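Local coordinates for periplasmic binding protein (Veillonella parvula, PDB 4MO9), which is a TroA-like periplasmic solute-binding protein that probably captures a ligand, perhaps an iron complex, for delivery to an ABC-type importer, at residues K197-V202 with T333-E338. Numbering follows the deposited sequence.
Sequences KPKPTV and TFYPEE
The hydroxyl end of Y335 reaches the proline-rich segment K197-V202, where its OH lies 3.5 Å from CD of P200 and 3.6 Å from CA of K199. Y335 is the first residue to leave helical geometry after helix 324-334. Its OH is hydrogen-bonded to the carbonyl O of G232; water 2 is bonded to the carbonyl O of K197 but lies so close to OH that a link between them is doubtful. The P200 ring sits obliquely to the phenol, CD 3.7 Å from CZ of Y335, while its CG touches CB of F334 at 3.8 Å. Deeper in, V202 turns CG2 anti to its backbone N and meets CE1 of F334 at 4.1 Å; A233 and I259 also border this pair, just where strand 201-206 of the mixed sheet begins. On the exposed side the K197 chain slides past Y335 in the opposite direction, CE at the ring edge near CD2. A bend at chi3 (-45°) places CE there, and K197 meets E338 tip to tip. NZ of K197 forms a salt bridge of 3.0 Å to OE2 of E338, on the syn side and 25° out of the carboxylate plane. Beside it, water 1 accepts a bond from N of E337 and a weak one from NZ of K197. The contact thus joins the C-terminal end of helix 324-334 and the residues that follow it to the lead-in of a sheet strand through an apolar inner part, a tyrosine hydroxyl bonded to G232 and set against the proline-rich segment by van der Waals contact, and an outer ion pair whose strength solvent would probably temper.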
ATOM      1  N   LYS A 197      23.939   4.545  15.297  1.00 44.65           N
ATOM      2  CA  LYS A 197      24.912   4.315  14.214  1.00 48.38           C
ATOM      3  C   LYS A 197      24.629   5.232  13.032  1.00 46.18           C
ATOM      4  O   LYS A 197      23.514   5.747  12.901  1.00 45.88           O
ATOM      5  CB  LYS A 197      24.821   2.872  13.708  1.00 53.00           C
ATOM      6  CG  LYS A 197      25.407   1.838  14.628  1.00 59.36           C
ATOM      7  CD  LYS A 197      25.620   0.519  13.910  1.00 62.69           C
ATOM      8  CE  LYS A 197      24.428   0.115  13.069  1.00 61.12           C
ATOM      9  NZ  LYS A 197      24.601  -1.251  12.487  1.00 62.17           N
ATOM     10  N   PRO A 198      25.619   5.419  12.142  1.00 46.04           N
ATOM     11  CA  PRO A 198      25.332   6.248  10.967  1.00 46.08           C
ATOM     12  C   PRO A 198      24.184   5.656  10.147  1.00 46.20           C
ATOM     13  O   PRO A 198      24.032   4.422  10.103  1.00 43.93           O
ATOM     14  CB  PRO A 198      26.628   6.183  10.169  1.00 48.83           C
ATOM     15  CG  PRO A 198      27.689   5.908  11.194  1.00 49.42           C
ATOM     16  CD  PRO A 198      27.030   4.992  12.188  1.00 47.10           C
ATOM     17  N   LYS A 199      23.379   6.521   9.536  1.00 41.41           N
ATOM     18  CA  LYS A 199      22.282   6.074   8.693  1.00 39.91           C
ATOM     19  C   LYS A 199      22.832   5.670   7.333  1.00 38.47           C
ATOM     20  O   LYS A 199      23.683   6.365   6.770  1.00 40.64           O
ATOM     21  CB  LYS A 199      21.241   7.182   8.541  1.00 42.29           C
ATOM     22  CG  LYS A 199      20.685   7.679   9.880  1.00 46.51           C
ATOM     23  CD  LYS A 199      19.582   8.717   9.702  1.00 51.50           C
ATOM     24  CE  LYS A 199      18.990   9.127  11.050  1.00 55.45           C
ATOM     25  NZ  LYS A 199      18.527   7.957  11.854  1.00 57.19           N
ATOM     26  N   PRO A 200      22.370   4.528   6.807  1.00 38.56           N
ATOM     27  CA  PRO A 200      22.793   4.185   5.448  1.00 41.08           C
ATOM     28  C   PRO A 200      22.105   5.090   4.442  1.00 39.43           C
ATOM     29  O   PRO A 200      20.923   5.422   4.624  1.00 40.16           O
ATOM     30  CB  PRO A 200      22.326   2.733   5.278  1.00 38.76           C
ATOM     31  CG  PRO A 200      21.278   2.538   6.284  1.00 40.28           C
ATOM     32  CD  PRO A 200      21.613   3.442   7.451  1.00 38.33           C
ATOM     33  N   THR A 201      22.845   5.501   3.421  1.00 38.64           N
ATOM     34  CA  THR A 201      22.288   6.281   2.330  1.00 41.27           C
ATOM     35  C   THR A 201      21.564   5.325   1.392  1.00 42.98           C
ATOM     36  O   THR A 201      22.040   4.214   1.140  1.00 42.94           O
ATOM     37  CB  THR A 201      23.378   7.053   1.558  1.00 44.36           C
ATOM     38  OG1 THR A 201      24.440   6.160   1.189  1.00 44.89           O
ATOM     39  CG2 THR A 201      23.945   8.186   2.412  1.00 43.58           C
ATOM     40  N   VAL A 202      20.408   5.744   0.886  1.00 41.75           N
ATOM     41  CA  VAL A 202      19.621   4.872   0.025  1.00 40.44           C
ATOM     42  C   VAL A 202      19.084   5.598  -1.212  1.00 38.55           C
ATOM     43  O   VAL A 202      18.602   6.734  -1.117  1.00 37.65           O
ATOM     44  CB  VAL A 202      18.466   4.197   0.822  1.00 39.36           C
ATOM     45  CG1 VAL A 202      17.563   5.238   1.469  1.00 39.63           C
ATOM     46  CG2 VAL A 202      17.656   3.278  -0.067  1.00 37.85           C
ATOM     47  N   THR A 333      16.321  -4.063   6.313  1.00 33.09           N
ATOM     48  CA  THR A 333      17.251  -3.894   5.183  1.00 33.65           C
ATOM     49  C   THR A 333      18.355  -2.911   5.561  1.00 34.78           C
ATOM     50  O   THR A 333      19.544  -3.151   5.307  1.00 34.92           O
ATOM     51  CB  THR A 333      16.509  -3.377   3.931  1.00 33.44           C
ATOM     52  OG1 THR A 333      15.587  -4.381   3.477  1.00 33.86           O
ATOM     53  CG2 THR A 333      17.483  -3.028   2.798  1.00 33.94           C
ATOM     54  N   PHE A 334      17.952  -1.803   6.180  1.00 34.22           N
ATOM     55  CA  PHE A 334      18.895  -0.778   6.608  1.00 35.68           C
ATOM     56  C   PHE A 334      19.747  -1.220   7.797  1.00 39.55           C
ATOM     57  O   PHE A 334      20.914  -0.855   7.881  1.00 30.81           O
ATOM     58  CB  PHE A 334      18.162   0.525   6.943  1.00 31.98           C
ATOM     59  CG  PHE A 334      17.305   1.043   5.816  1.00 33.62           C
ATOM     60  CD1 PHE A 334      17.681   0.839   4.500  1.00 34.44           C
ATOM     61  CD2 PHE A 334      16.113   1.723   6.076  1.00 34.44           C
ATOM     62  CE1 PHE A 334      16.895   1.302   3.456  1.00 36.84           C
ATOM     63  CE2 PHE A 334      15.321   2.188   5.033  1.00 33.89           C
ATOM     64  CZ  PHE A 334      15.722   1.975   3.715  1.00 35.18           C
ATOM     65  N   TYR A 335      19.155  -1.980   8.723  1.00 36.98           N
ATOM     66  CA  TYR A 335      19.860  -2.396   9.944  1.00 39.11           C
ATOM     67  C   TYR A 335      19.699  -3.893  10.250  1.00 39.29           C
ATOM     68  O   TYR A 335      19.014  -4.261  11.216  1.00 37.07           O
ATOM     69  CB  TYR A 335      19.351  -1.566  11.135  1.00 36.25           C
ATOM     70  CG  TYR A 335      19.524  -0.068  10.967  1.00 35.91           C
ATOM     71  CD1 TYR A 335      18.470   0.727  10.551  1.00 38.19           C
ATOM     72  CD2 TYR A 335      20.748   0.548  11.222  1.00 39.58           C
ATOM     73  CE1 TYR A 335      18.615   2.098  10.392  1.00 39.03           C
ATOM     74  CE2 TYR A 335      20.906   1.925  11.071  1.00 39.10           C
ATOM     75  CZ  TYR A 335      19.835   2.694  10.653  1.00 37.72           C
ATOM     76  OH  TYR A 335      19.962   4.061  10.501  1.00 34.51           O
ATOM     77  N   PRO A 336      20.331  -4.755   9.429  1.00 38.06           N
ATOM     78  CA  PRO A 336      20.137  -6.213   9.449  1.00 38.30           C
ATOM     79  C   PRO A 336      20.371  -6.869  10.810  1.00 39.38           C
ATOM     80  O   PRO A 336      19.567  -7.710  11.230  1.00 39.90           O
ATOM     81  CB  PRO A 336      21.183  -6.718   8.442  1.00 42.33           C
ATOM     82  CG  PRO A 336      21.356  -5.583   7.494  1.00 44.87           C
ATOM     83  CD  PRO A 336      21.208  -4.330   8.325  1.00 39.73           C
ATOM     84  N   GLU A 337      21.458  -6.501  11.482  1.00 43.18           N
ATOM     85  CA  GLU A 337      21.816  -7.118  12.754  1.00 48.78           C
ATOM     86  C   GLU A 337      20.908  -6.669  13.897  1.00 49.25           C
ATOM     87  O   GLU A 337      20.771  -7.377  14.899  1.00 52.90           O
ATOM     88  CB  GLU A 337      23.282  -6.836  13.092  1.00 57.53           C
ATOM     89  CG  GLU A 337      24.265  -7.358  12.050  1.00 66.58           C
ATOM     90  CD  GLU A 337      24.398  -8.877  12.066  1.00 74.31           C
ATOM     91  OE1 GLU A 337      24.839  -9.444  11.039  1.00 78.77           O
ATOM     92  OE2 GLU A 337      24.077  -9.501  13.107  1.00 74.27           O
ATOM     93  N   GLU A 338      20.283  -5.503  13.750  1.00 44.11           N
ATOM     94  CA  GLU A 338      19.396  -4.989  14.794  1.00 43.51           C
ATOM     95  C   GLU A 338      17.995  -5.567  14.671  1.00 40.41           C
ATOM     96  O   GLU A 338      17.167  -5.376  15.568  1.00 41.71           O
ATOM     97  CB  GLU A 338      19.308  -3.456  14.756  1.00 43.57           C
ATOM     98  CG  GLU A 338      20.542  -2.731  15.251  1.00 47.99           C
ATOM     99  CD  GLU A 338      21.672  -2.757  14.241  1.00 55.12           C
ATOM    100  OE1 GLU A 338      21.436  -3.157  13.075  1.00 55.04           O
ATOM    101  OE2 GLU A 338      22.803  -2.381  14.613  1.00 60.64           O
TER
HETATM  102  O   HOH W   1      22.908  -3.905  11.245  1.00 49.29           O
HETATM  103  O   HOH W   2      20.716   5.307  12.455  1.00 57.26           O